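Local structure of precorrin-3 methylase (Rhodobacter capsulatus, 3NUT) at residues H158-D163 with R188-P193; R182-L187 with V213-A218; G53-P58 with E77-V82; D66-A71 with F99-A104. The protein probably transfers a methyl group from S-adenosyl-L-methionine to a precorrin intermediate on the pathway to adenosylcobalamin (vitamin B12). All coordinates share one frame; numbering follows the deposited sequence.

Interaction 1 (H158-D163 with R188-P193)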
loop_
_atom_site.group_PDB
_atom_site.type_symbol
_atom_site.label_atom_id
_atom_site.label_comp_id
_atom_site.label_asym_id
_atom_site.label_seq_id
_atom_site.Cartn_x
_atom_site.Cartn_y
_atom_site.Cartn_z
ATOM N N HIS A 158 15.086 9.749 9.829
ATOM C CA HIS A 158 14.017 9.416 10.760
ATOM C C HIS A 158 13.372 8.027 10.570
ATOM O O HIS A 158 12.895 7.419 11.534
ATOM C CB HIS A 158 12.979 10.511 10.768
ATOM C CG HIS A 158 13.429 11.721 11.509
ATOM N ND1 HIS A 158 13.427 11.787 12.884
ATOM C CD2 HIS A 158 13.935 12.896 11.072
ATOM C CE1 HIS A 158 13.898 12.960 13.266
ATOM N NE2 HIS A 158 14.211 13.653 12.184
ATOM N N ALA A 159 13.373 7.525 9.343
ATOM C CA ALA A 159 12.822 6.208 9.067
ATOM C C ALA A 159 13.837 5.197 9.606
ATOM O O ALA A 159 13.482 4.218 10.254
ATOM C CB ALA A 159 12.596 6.026 7.557
ATOM N N ALA A 160 15.109 5.489 9.361
ATOM C CA ALA A 160 16.204 4.733 9.925
ATOM C C ALA A 160 16.105 4.658 11.441
ATOM O O ALA A 160 16.219 3.569 12.007
ATOM C CB ALA A 160 17.549 5.322 9.493
ATOM N N ARG A 161 15.869 5.795 12.095
ATOM C CA ARG A 161 15.959 5.858 13.559
ATOM C C ARG A 161 14.748 5.265 14.256
ATOM O O ARG A 161 14.874 4.699 15.339
ATOM C CB ARG A 161 16.250 7.289 14.060
ATOM C CG ARG A 161 17.667 7.793 13.752
ATOM C CD ARG A 161 17.830 9.287 14.056
ATOM N NE ARG A 161 19.003 9.865 13.387
ATOM C CZ ARG A 161 19.312 11.165 13.386
ATOM N NH1 ARG A 161 18.536 12.037 14.010
ATOM N NH2 ARG A 161 20.383 11.602 12.740
ATOM N N GLY A 162 13.578 5.390 13.634
ATOM C CA GLY A 162 12.347 4.786 14.145
ATOM C C GLY A 162 12.330 3.298 13.862
ATOM O O GLY A 162 11.448 2.574 14.322
ATOM N N ASP A 163 13.322 2.847 13.109
ATOM C CA ASP A 163 13.455 1.441 12.744
ATOM C C ASP A 163 12.269 0.968 11.888
ATOM O O ASP A 163 11.799 -0.168 12.023
ATOM C CB ASP A 163 13.642 0.539 13.977
ATOM C CG ASP A 163 14.052 -0.890 13.595
ATOM O OD1 ASP A 163 14.908 -1.043 12.688
ATOM O OD2 ASP A 163 13.508 -1.859 14.183
ATOM N N ARG A 188 23.990 3.414 5.194
ATOM C CA ARG A 188 25.188 2.971 5.899
ATOM C C ARG A 188 25.437 3.823 7.161
ATOM O O ARG A 188 25.760 3.273 8.213
ATOM C CB ARG A 188 26.400 2.950 4.978
ATOM C CG ARG A 188 26.287 1.894 3.895
ATOM C CD ARG A 188 27.501 1.875 2.993
ATOM N NE ARG A 188 27.826 3.198 2.442
ATOM C CZ ARG A 188 27.852 3.499 1.146
ATOM N NH1 ARG A 188 27.569 2.582 0.224
ATOM N NH2 ARG A 188 28.165 4.729 0.775
ATOM N N GLU A 189 25.226 5.141 7.081
ATOM C CA GLU A 189 25.426 6.001 8.249
ATOM C C GLU A 189 24.551 5.608 9.418
ATOM O O GLU A 189 25.036 5.513 10.536
ATOM C CB GLU A 189 25.272 7.483 7.913
ATOM C CG GLU A 189 26.508 8.052 7.219
ATOM C CD GLU A 189 26.482 9.565 7.040
ATOM O OE1 GLU A 189 25.673 10.241 7.702
ATOM O OE2 GLU A 189 27.292 10.079 6.240
ATOM N N GLU A 190 23.278 5.334 9.158
ATOM C CA GLU A 190 22.287 5.186 10.238
ATOM C C GLU A 190 21.901 3.748 10.612
ATOM O O GLU A 190 21.181 3.535 11.588
ATOM C CB GLU A 190 21.032 5.993 9.897
ATOM C CG GLU A 190 21.244 7.490 9.848
ATOM C CD GLU A 190 20.986 8.168 11.174
ATOM O OE1 GLU A 190 20.371 7.548 12.070
ATOM O OE2 GLU A 190 21.383 9.341 11.322
ATOM N N CYS A 191 22.388 2.768 9.852
ATOM C CA CYS A 191 21.963 1.378 10.012
ATOM C C CYS A 191 23.124 0.406 10.148
ATOM O O CYS A 191 24.235 0.680 9.693
ATOM C CB CYS A 191 21.116 0.947 8.802
ATOM S SG CYS A 191 19.613 1.925 8.486
ATOM N N GLU A 192 22.848 -0.746 10.754
ATOM C CA GLU A 192 23.819 -1.837 10.853
ATOM C C GLU A 192 24.129 -2.419 9.470
ATOM O O GLU A 192 23.211 -2.602 8.665
ATOM C CB GLU A 192 23.293 -2.935 11.780
ATOM C CG GLU A 192 22.183 -3.815 11.177
ATOM C CD GLU A 192 20.806 -3.153 11.167
ATOM O OE1 GLU A 192 20.617 -2.112 11.842
ATOM O OE2 GLU A 192 19.906 -3.693 10.486
ATOM N N PRO A 193 25.416 -2.717 9.190
ATOM C CA PRO A 193 25.904 -3.268 7.906
ATOM C C PRO A 193 25.116 -4.446 7.305
ATOM O O PRO A 193 24.974 -4.520 6.076
ATOM C CB PRO A 193 27.326 -3.732 8.248
ATOM C CG PRO A 193 27.762 -2.792 9.316
ATOM C CD PRO A 193 26.529 -2.412 10.109
#
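Ala160, near the end of helix 149-161, brings that helix against the end of helix 179-190: its CB meets Glu190 CB at 3.6 Å and lies 4.1 Å from Cys191 SG. So small a side chain lets the backbones approach closely, with 6.1 Å between CA of Ala160 and CA of Glu190. One residue on, Arg161 adds the polar half. Its extended chain lays the guanidinium side-on to the Glu190 carboxylate in a salt bridge, NE of Arg161 donating to OE1 of Glu190 at 3.0 Å and NH2 of Arg161 to OE2 of Glu190 at 2.9 Å. Both oxygens lie near the guanidinium plane and are met on their syn sides, but the donors approach tilted out of the carboxylate plane, the two flat groups being twisted 36° apart. A bend at chi2 (-91°) turns the Glu190 carboxylate to this edge. Its OE2 also pairs with Arg157, one turn back on the arginine's helix, which would tend to stabilise the ionised acid. Were Glu190 an alanine, Arg157 and Arg161 would probably lose the anion they share, and the Arg161 guanidinium could turn more freely. Beyond, Gly162 O accepts a bond from Arg155 of the second subunit, and Asp163 closes the helix in a Schellman motif. Two helix C-termini meet here by an alanine contact beside a bidentate salt bridge, in a layered alpha/beta fold, near the dimer interface.

Interaction 2 (R182-L187 with V213-A218)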
loop_
_atom_site.group_PDB
_atom_site.type_symbol
_atom_site.label_atom_id
_atom_site.label_comp_id
_atom_site.label_asym_id
_atom_site.label_seq_id
_atom_site.Cartn_x
_atom_site.Cartn_y
_atom_site.Cartn_z
ATOM N N ARG A 182 23.901 8.917 -2.586
ATOM C CA ARG A 182 23.765 9.613 -1.295
ATOM C C ARG A 182 22.886 8.805 -0.333
ATOM O O ARG A 182 23.265 8.592 0.820
ATOM C CB ARG A 182 23.198 11.031 -1.435
ATOM C CG ARG A 182 23.892 11.965 -2.428
ATOM C CD ARG A 182 24.876 12.951 -1.762
ATOM N NE ARG A 182 24.288 14.123 -1.078
ATOM C CZ ARG A 182 23.893 15.253 -1.679
ATOM N NH1 ARG A 182 23.981 15.382 -2.999
ATOM N NH2 ARG A 182 23.392 16.258 -0.965
ATOM N N VAL A 183 21.729 8.341 -0.818
ATOM C CA VAL A 183 20.783 7.568 -0.002
ATOM C C VAL A 183 21.387 6.313 0.640
ATOM O O VAL A 183 21.132 6.043 1.814
ATOM C CB VAL A 183 19.482 7.207 -0.799
ATOM C CG1 VAL A 183 18.673 6.120 -0.090
ATOM C CG2 VAL A 183 18.620 8.454 -1.025
ATOM N N LEU A 184 22.173 5.551 -0.120
ATOM C CA LEU A 184 22.916 4.405 0.432
ATOM C C LEU A 184 23.935 4.817 1.510
ATOM O O LEU A 184 24.142 4.095 2.496
ATOM C CB LEU A 184 23.621 3.630 -0.681
ATOM C CG LEU A 184 22.732 2.868 -1.661
ATOM C CD1 LEU A 184 23.529 2.409 -2.848
ATOM C CD2 LEU A 184 22.052 1.676 -0.979
ATOM N N GLU A 185 24.570 5.971 1.300
ATOM C CA GLU A 185 25.545 6.513 2.241
ATOM C C GLU A 185 24.829 6.825 3.541
ATOM O O GLU A 185 25.251 6.366 4.609
ATOM C CB GLU A 185 26.242 7.774 1.670
ATOM C CG GLU A 185 27.511 8.229 2.432
ATOM C CD GLU A 185 27.915 9.684 2.147
ATOM O OE1 GLU A 185 29.088 9.916 1.776
ATOM O OE2 GLU A 185 27.066 10.601 2.294
ATOM N N ILE A 186 23.739 7.589 3.451
ATOM C CA ILE A 186 22.915 7.868 4.625
ATOM C C ILE A 186 22.533 6.556 5.325
ATOM O O ILE A 186 22.541 6.466 6.553
ATOM C CB ILE A 186 21.609 8.626 4.277
ATOM C CG1 ILE A 186 21.827 9.709 3.209
ATOM C CG2 ILE A 186 20.953 9.180 5.555
ATOM C CD1 ILE A 186 22.141 11.081 3.733
ATOM N N LEU A 187 22.201 5.539 4.536
ATOM C CA LEU A 187 21.728 4.280 5.094
ATOM C C LEU A 187 22.833 3.550 5.839
ATOM O O LEU A 187 22.639 3.116 6.983
ATOM C CB LEU A 187 21.113 3.389 4.010
ATOM C CG LEU A 187 19.640 3.586 3.641
ATOM C CD1 LEU A 187 19.228 2.479 2.676
ATOM C CD2 LEU A 187 18.736 3.591 4.880
ATOM N N VAL A 213 20.409 -8.303 -1.028
ATOM C CA VAL A 213 21.788 -8.196 -0.561
ATOM C C VAL A 213 21.848 -7.441 0.767
ATOM O O VAL A 213 20.918 -6.710 1.111
ATOM C CB VAL A 213 22.688 -7.501 -1.611
ATOM C CG1 VAL A 213 22.789 -8.345 -2.892
ATOM C CG2 VAL A 213 22.192 -6.083 -1.911
ATOM N N GLU A 214 22.936 -7.605 1.519
ATOM C CA GLU A 214 23.141 -6.770 2.705
ATOM C C GLU A 214 23.545 -5.354 2.295
ATOM O O GLU A 214 24.130 -5.165 1.231
ATOM C CB GLU A 214 24.202 -7.372 3.603
ATOM C CG GLU A 214 23.898 -8.785 4.074
ATOM C CD GLU A 214 25.166 -9.523 4.482
ATOM O OE1 GLU A 214 26.163 -9.425 3.717
ATOM O OE2 GLU A 214 25.166 -10.183 5.552
ATOM N N LEU A 215 23.222 -4.374 3.132
ATOM C CA LEU A 215 23.530 -2.966 2.868
ATOM C C LEU A 215 25.000 -2.717 2.556
ATOM O O LEU A 215 25.317 -1.973 1.618
ATOM C CB LEU A 215 23.082 -2.105 4.047
ATOM C CG LEU A 215 23.328 -0.601 4.130
ATOM C CD1 LEU A 215 22.698 0.168 2.980
ATOM C CD2 LEU A 215 22.820 -0.080 5.469
ATOM N N ARG A 216 25.879 -3.344 3.347
ATOM C CA ARG A 216 27.330 -3.308 3.142
ATOM C C ARG A 216 27.730 -3.607 1.691
ATOM O O ARG A 216 28.620 -2.956 1.151
ATOM C CB ARG A 216 28.017 -4.324 4.072
ATOM C CG ARG A 216 28.684 -5.516 3.340
ATOM C CD ARG A 216 28.477 -6.854 4.026
ATOM N NE ARG A 216 28.638 -6.775 5.477
ATOM C CZ ARG A 216 28.606 -7.824 6.292
ATOM N NH1 ARG A 216 28.427 -9.051 5.808
ATOM N NH2 ARG A 216 28.749 -7.640 7.597
ATOM N N ASP A 217 27.066 -4.592 1.080
ATOM C CA ASP A 217 27.419 -5.119 -0.241
ATOM C C ASP A 217 26.725 -4.425 -1.418
ATOM O O ASP A 217 27.019 -4.728 -2.586
ATOM C CB ASP A 217 27.096 -6.611 -0.300
ATOM C CG ASP A 217 28.167 -7.466 0.334
ATOM O OD1 ASP A 217 29.320 -7.424 -0.148
ATOM O OD2 ASP A 217 27.853 -8.191 1.305
ATOM N N ALA A 218 25.812 -3.505 -1.102
ATOM C CA ALA A 218 24.928 -2.881 -2.086
ATOM C C ALA A 218 25.581 -1.701 -2.799
ATOM O O ALA A 218 26.344 -0.954 -2.191
ATOM C CB ALA A 218 23.639 -2.439 -1.414
#
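The turn that follows edge strand 209-214 is docked on helix 179-190 by Leu215, whose methyls pack on Leu187 and, more loosely, on Leu184, an apolar contact between turn and helix in a layered alpha/beta domain. CD1 of Leu215 meets CB of Leu187 at 3.7 Å, while CD2 of Leu215 rests on the helix backbone, 3.5 Å from the carbonyl O of Leu187. The fork thus sits mainly against the base of Leu187 and its carbonyl, with CD1 of Leu215 also near CD1 of Leu187. A first torsion of 176° carries CG of Leu215 away from its own backbone N and out toward the helix. One turn earlier, Leu184 adds a looser contact: its CD2 is 4.3 Å from CD1 of Leu215 and 4.4 Å from CB of Ala218. The side chains that meet are all apolar, and the turn is held in part by its own backbone, Asp217 N bonding to Glu214 O at 3.0 Å and Ala218 N to Leu215 O at 3.2 Å, and by backbone bonds of Leu215 to Arg195 and Arg216 to Pro193. With only an alanine at Leu215, a gap would probably open between turn and helix, leaving Leu184 and Leu187 without their main partner across it. Leu187 also packs on Met166 and Phe168 of strand 165-169, and Leu215 on Ile197 of strand 196-201 and on Cys191 just past the helix, while Leu184 leans on Pro220; helix 149-161 covers Val183 and Ile186 on another side of helix 179-190.

Interaction 3 (G53-P58 with E77-V82)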
loop_
_atom_site.group_PDB
_atom_site.type_symbol
_atom_site.label_atom_id
_atom_site.label_comp_id
_atom_site.label_asym_id
_atom_site.label_seq_id
_atom_site.Cartn_x
_atom_site.Cartn_y
_atom_site.Cartn_z
ATOM N N GLY A 53 -17.151 6.555 -30.024
ATOM C CA GLY A 53 -17.061 7.644 -29.065
ATOM C C GLY A 53 -15.823 7.686 -28.177
ATOM O O GLY A 53 -15.584 8.704 -27.523
ATOM N N LEU A 54 -15.038 6.598 -28.155
ATOM C CA LEU A 54 -13.842 6.517 -27.283
ATOM C C LEU A 54 -12.663 7.258 -27.856
ATOM O O LEU A 54 -12.266 7.030 -28.990
ATOM C CB LEU A 54 -13.419 5.067 -26.966
ATOM C CG LEU A 54 -12.091 4.897 -26.209
ATOM C CD1 LEU A 54 -12.188 5.333 -24.746
ATOM C CD2 LEU A 54 -11.576 3.453 -26.306
ATOM N N THR A 55 -12.069 8.110 -27.028
ATOM C CA THR A 55 -10.909 8.869 -27.437
ATOM C C THR A 55 -9.810 8.853 -26.360
ATOM O O THR A 55 -10.080 8.864 -25.141
ATOM C CB THR A 55 -11.308 10.286 -27.923
ATOM O OG1 THR A 55 -10.334 11.228 -27.509
ATOM C CG2 THR A 55 -12.600 10.733 -27.329
ATOM N N LEU A 56 -8.570 8.801 -26.823
ATOM C CA LEU A 56 -7.395 8.664 -25.961
ATOM C C LEU A 56 -6.511 9.887 -26.098
ATOM O O LEU A 56 -6.334 10.395 -27.203
ATOM C CB LEU A 56 -6.587 7.449 -26.392
ATOM C CG LEU A 56 -6.741 6.051 -25.799
ATOM C CD1 LEU A 56 -8.160 5.585 -25.762
ATOM C CD2 LEU A 56 -5.854 5.108 -26.599
ATOM N N HIS A 57 -5.939 10.338 -24.979
ATOM C CA HIS A 57 -5.151 11.568 -24.938
ATOM C C HIS A 57 -3.784 11.214 -24.402
ATOM O O HIS A 57 -3.621 11.067 -23.204
ATOM C CB HIS A 57 -5.826 12.628 -24.046
ATOM C CG HIS A 57 -7.253 12.898 -24.404
ATOM N ND1 HIS A 57 -7.643 13.988 -25.161
ATOM C CD2 HIS A 57 -8.383 12.200 -24.141
ATOM C CE1 HIS A 57 -8.947 13.953 -25.344
ATOM N NE2 HIS A 57 -9.424 12.882 -24.733
ATOM N N PRO A 58 -2.777 11.102 -25.288
ATOM C CA PRO A 58 -1.449 10.591 -24.871
ATOM C C PRO A 58 -0.656 11.565 -23.982
ATOM O O PRO A 58 -0.556 12.755 -24.277
ATOM C CB PRO A 58 -0.719 10.354 -26.207
ATOM C CG PRO A 58 -1.790 10.525 -27.284
ATOM C CD PRO A 58 -2.800 11.465 -26.711
ATOM N N GLU A 77 -17.686 19.422 -20.181
ATOM C CA GLU A 77 -18.438 19.263 -21.412
ATOM C C GLU A 77 -19.303 18.025 -21.361
ATOM O O GLU A 77 -19.892 17.657 -22.383
ATOM C CB GLU A 77 -17.513 19.103 -22.612
ATOM C CG GLU A 77 -16.548 20.202 -22.832
ATOM C CD GLU A 77 -15.514 19.822 -23.874
ATOM O OE1 GLU A 77 -15.566 18.677 -24.392
ATOM O OE2 GLU A 77 -14.644 20.674 -24.163
ATOM N N GLY A 78 -19.335 17.351 -20.215
ATOM C CA GLY A 78 -20.084 16.115 -20.081
ATOM C C GLY A 78 -19.317 14.814 -20.351
ATOM O O GLY A 78 -19.881 13.736 -20.262
ATOM N N ARG A 79 -18.017 14.913 -20.631
ATOM C CA ARG A 79 -17.172 13.729 -20.880
ATOM C C ARG A 79 -16.879 12.901 -19.610
ATOM O O ARG A 79 -16.829 13.423 -18.501
ATOM C CB ARG A 79 -15.882 14.126 -21.635
ATOM C CG ARG A 79 -16.136 14.531 -23.104
ATOM C CD ARG A 79 -15.015 15.410 -23.710
ATOM N NE ARG A 79 -14.285 14.747 -24.800
ATOM C CZ ARG A 79 -13.341 15.317 -25.575
ATOM N NH1 ARG A 79 -12.972 16.597 -25.405
ATOM N NH2 ARG A 79 -12.748 14.596 -26.524
ATOM N N ARG A 80 -16.733 11.598 -19.786
ATOM C CA ARG A 80 -16.433 10.707 -18.692
ATOM C C ARG A 80 -14.946 10.349 -18.833
ATOM O O ARG A 80 -14.583 9.472 -19.624
ATOM C CB ARG A 80 -17.341 9.450 -18.738
ATOM C CG ARG A 80 -18.758 9.674 -18.254
ATOM C CD ARG A 80 -19.686 8.502 -18.556
ATOM N NE ARG A 80 -20.423 8.838 -19.767
ATOM C CZ ARG A 80 -20.688 8.007 -20.769
ATOM N NH1 ARG A 80 -20.283 6.735 -20.741
ATOM N NH2 ARG A 80 -21.342 8.478 -21.817
ATOM N N VAL A 81 -14.118 11.010 -18.030
ATOM C CA VAL A 81 -12.676 11.030 -18.202
ATOM C C VAL A 81 -12.034 10.130 -17.164
ATOM O O VAL A 81 -12.220 10.335 -15.968
ATOM C CB VAL A 81 -12.110 12.468 -18.058
ATOM C CG1 VAL A 81 -10.670 12.539 -18.487
ATOM C CG2 VAL A 81 -12.955 13.488 -18.893
ATOM N N VAL A 82 -11.295 9.116 -17.629
ATOM C CA VAL A 82 -10.480 8.304 -16.742
ATOM C C VAL A 82 -9.035 8.731 -16.921
ATOM O O VAL A 82 -8.492 8.668 -18.018
ATOM C CB VAL A 82 -10.583 6.777 -17.051
ATOM C CG1 VAL A 82 -9.624 5.974 -16.138
ATOM C CG2 VAL A 82 -12.048 6.269 -16.897
#
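One carboxylate oxygen, OD2 of Asp37, is shared by Arg79 and His57, taking a salt bridge from NH2 of the arginine and a hydrogen bond from NE2 of the imidazole. This common partner probably lets the two groups lie close, with NH2 of Arg79 only 4.1 Å from NE2 of His57. The arginine comes to the edge of the ring, near its plane, and its NH2 is 4.0 Å from CE1 of His57; guanidinium and imidazole planes stand 72° apart, so the two do not stack. A bend at chi3 of Arg79 (114°) shapes the chain so that NH2 reaches Thr55 and His57. There the methyl CG2 of Thr55 lies at the guanidinium edge, in its plane, 3.9 Å from NH2 of Arg79. The backbones remain well separated, 9.6 Å between CA of Thr55 and CA of Val81 at their nearest, because strand 37-40, which carries Asp37, runs between strands 55-58 and 80-85 of the parallel sheet. Met74 of helix 65-76 packs on both His57 and Arg79. The chemistry is that of two side chains joined through a third: the aspartate probably offsets the arginine's charge, and its pull on the histidine's ionisation would be opposed by that arginine.

Interaction 4 (D66-A71 with F99-A104)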
loop_
_atom_site.group_PDB
_atom_site.type_symbol
_atom_site.label_atom_id
_atom_site.label_comp_id
_atom_site.label_asym_id
_atom_site.label_seq_id
_atom_site.Cartn_x
_atom_site.Cartn_y
_atom_site.Cartn_z
ATOM N N ASP A 66 -1.376 20.214 -15.861
ATOM C CA ASP A 66 -2.093 20.698 -17.055
ATOM C C ASP A 66 -3.027 19.668 -17.699
ATOM O O ASP A 66 -4.066 20.021 -18.274
ATOM C CB ASP A 66 -1.102 21.193 -18.128
ATOM C CG ASP A 66 -0.776 22.689 -18.007
ATOM O OD1 ASP A 66 -1.114 23.313 -16.971
ATOM O OD2 ASP A 66 -0.156 23.239 -18.964
ATOM N N ARG A 67 -2.632 18.410 -17.655
ATOM C CA ARG A 67 -3.513 17.355 -18.083
ATOM C C ARG A 67 -4.692 17.201 -17.120
ATOM O O ARG A 67 -5.782 16.873 -17.547
ATOM C CB ARG A 67 -2.746 16.029 -18.190
ATOM C CG ARG A 67 -2.058 15.666 -16.891
ATOM C CD ARG A 67 -0.756 14.933 -17.137
ATOM N NE ARG A 67 -0.908 13.490 -16.958
ATOM C CZ ARG A 67 0.061 12.612 -17.196
ATOM N NH1 ARG A 67 1.243 13.058 -17.642
ATOM N NH2 ARG A 67 -0.158 11.298 -17.017
ATOM N N ALA A 68 -4.469 17.425 -15.832
ATOM C CA ALA A 68 -5.539 17.294 -14.844
ATOM C C ALA A 68 -6.571 18.390 -15.032
ATOM O O ALA A 68 -7.756 18.120 -14.995
ATOM C CB ALA A 68 -4.979 17.303 -13.429
ATOM N N THR A 69 -6.111 19.619 -15.261
ATOM C CA THR A 69 -6.969 20.750 -15.609
ATOM C C THR A 69 -7.764 20.431 -16.878
ATOM O O THR A 69 -8.973 20.707 -16.981
ATOM C CB THR A 69 -6.104 22.046 -15.792
ATOM O OG1 THR A 69 -5.332 22.284 -14.594
ATOM C CG2 THR A 69 -6.957 23.268 -16.114
ATOM N N HIS A 70 -7.088 19.826 -17.847
ATOM C CA HIS A 70 -7.755 19.495 -19.090
ATOM C C HIS A 70 -8.811 18.426 -18.865
ATOM O O HIS A 70 -9.899 18.496 -19.451
ATOM C CB HIS A 70 -6.743 19.028 -20.119
ATOM C CG HIS A 70 -7.352 18.603 -21.418
ATOM N ND1 HIS A 70 -6.914 17.494 -22.115
ATOM C CD2 HIS A 70 -8.350 19.145 -22.155
ATOM C CE1 HIS A 70 -7.614 17.381 -23.231
ATOM N NE2 HIS A 70 -8.494 18.366 -23.276
ATOM N N ALA A 71 -8.478 17.447 -18.028
ATOM C CA ALA A 71 -9.423 16.423 -17.630
ATOM C C ALA A 71 -10.684 17.060 -17.015
ATOM O O ALA A 71 -11.799 16.670 -17.337
ATOM C CB ALA A 71 -8.769 15.471 -16.636
ATOM N N PHE A 99 -6.179 17.037 -7.516
ATOM C CA PHE A 99 -6.676 17.876 -6.433
ATOM C C PHE A 99 -5.907 19.191 -6.365
ATOM O O PHE A 99 -6.498 20.240 -6.040
ATOM C CB PHE A 99 -6.722 17.137 -5.095
ATOM C CG PHE A 99 -7.666 15.979 -5.115
ATOM C CD1 PHE A 99 -9.019 16.187 -5.299
ATOM C CD2 PHE A 99 -7.199 14.670 -5.014
ATOM C CE1 PHE A 99 -9.895 15.116 -5.350
ATOM C CE2 PHE A 99 -8.067 13.610 -5.066
ATOM C CZ PHE A 99 -9.401 13.812 -5.242
ATOM N N GLU A 100 -4.625 19.151 -6.730
ATOM C CA GLU A 100 -3.906 20.405 -7.011
ATOM C C GLU A 100 -4.484 21.239 -8.168
ATOM O O GLU A 100 -4.631 22.444 -8.013
ATOM C CB GLU A 100 -2.408 20.196 -7.210
ATOM C CG GLU A 100 -1.687 19.917 -5.926
ATOM C CD GLU A 100 -0.238 19.462 -6.137
ATOM O OE1 GLU A 100 0.027 18.253 -5.942
ATOM O OE2 GLU A 100 0.614 20.327 -6.477
ATOM N N ALA A 101 -4.796 20.629 -9.306
ATOM C CA ALA A 101 -5.414 21.385 -10.384
ATOM C C ALA A 101 -6.794 21.927 -9.987
ATOM O O ALA A 101 -7.141 23.018 -10.354
ATOM C CB ALA A 101 -5.516 20.551 -11.644
ATOM N N LEU A 102 -7.566 21.143 -9.233
ATOM C CA LEU A 102 -8.831 21.590 -8.697
ATOM C C LEU A 102 -8.724 22.802 -7.742
ATOM O O LEU A 102 -9.445 23.795 -7.897
ATOM C CB LEU A 102 -9.580 20.415 -8.045
ATOM C CG LEU A 102 -10.911 20.780 -7.370
ATOM C CD1 LEU A 102 -11.983 21.121 -8.411
ATOM C CD2 LEU A 102 -11.376 19.680 -6.403
ATOM N N GLU A 103 -7.831 22.738 -6.772
ATOM C CA GLU A 103 -7.601 23.868 -5.893
ATOM C C GLU A 103 -7.193 25.132 -6.689
ATOM O O GLU A 103 -7.573 26.250 -6.319
ATOM C CB GLU A 103 -6.565 23.520 -4.822
ATOM C CG GLU A 103 -6.486 24.499 -3.651
ATOM C CD GLU A 103 -5.522 25.682 -3.905
ATOM O OE1 GLU A 103 -5.649 26.722 -3.194
ATOM O OE2 GLU A 103 -4.648 25.590 -4.814
ATOM N N ALA A 104 -6.451 24.958 -7.781
ATOM C CA ALA A 104 -6.001 26.119 -8.559
ATOM C C ALA A 104 -7.063 26.633 -9.514
ATOM O O ALA A 104 -6.900 27.712 -10.106
ATOM C CB ALA A 104 -4.736 25.804 -9.330
#
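Helices 65-76 and 94-104 come nearest at Thr69 and Ala101, whose CA atoms are 5.5 Å apart, a spacing possible because only small side chains stand between the backbones. The methyl of Ala101 does the touching for its helix. It points at the facing helix and is received by two consecutive residues: CB of Ala101 lies 3.7 Å from CB of Ala68 and 3.4 Å from OG1 of Thr69. With chi1 at -56°, OG1 of the threonine stands beside its own backbone N; it is hydrogen-bonded to the carbonyl O of Leu65, one turn earlier on the same helix, and toward Ala101 it makes only a packing contact. Ala68 makes the matching apolar half, methyl against methyl, and also leans on Met94 at the start of the second helix. The result is a close but small helix-helix contact, one alanine methyl set against an alanine and a threonine, which buries 98 Å² in all. Behind it lies the parallel sheet: Ala71 packs on Val81 and Val83 of strand 80-85, and Phe99 on Ile113 and Ile115 of strand 113-116. The second helix also faces the dimer partner, where the Phe99 ring meets that of Trp242 of the second subunit and Leu102 packs on Val239 of that subunit.

Overall arrangement
The four contacts form two widely separated pairs. Interactions 1 and 2 share helix 179-190, have centres 10 Å apart and touch directly, Pro193 O lying 3.1 Å from Arg216 N in a probable hydrogen bond. Interactions 3 and 4 are joined through helix 65-76; their centres are 15 Å apart, and His57 ND1 lies 3.9 Å from His70 CE1. Between interactions 1 and 3 the centres are 47 Å apart. S-adenosyl-L-homocysteine is bound between these outlying pairs; on the side of interaction 2, the Leu184 side chain is about 11 Å from that of the ligand-binding Thr227. Interactions 1 and 4 both reach the second subunit.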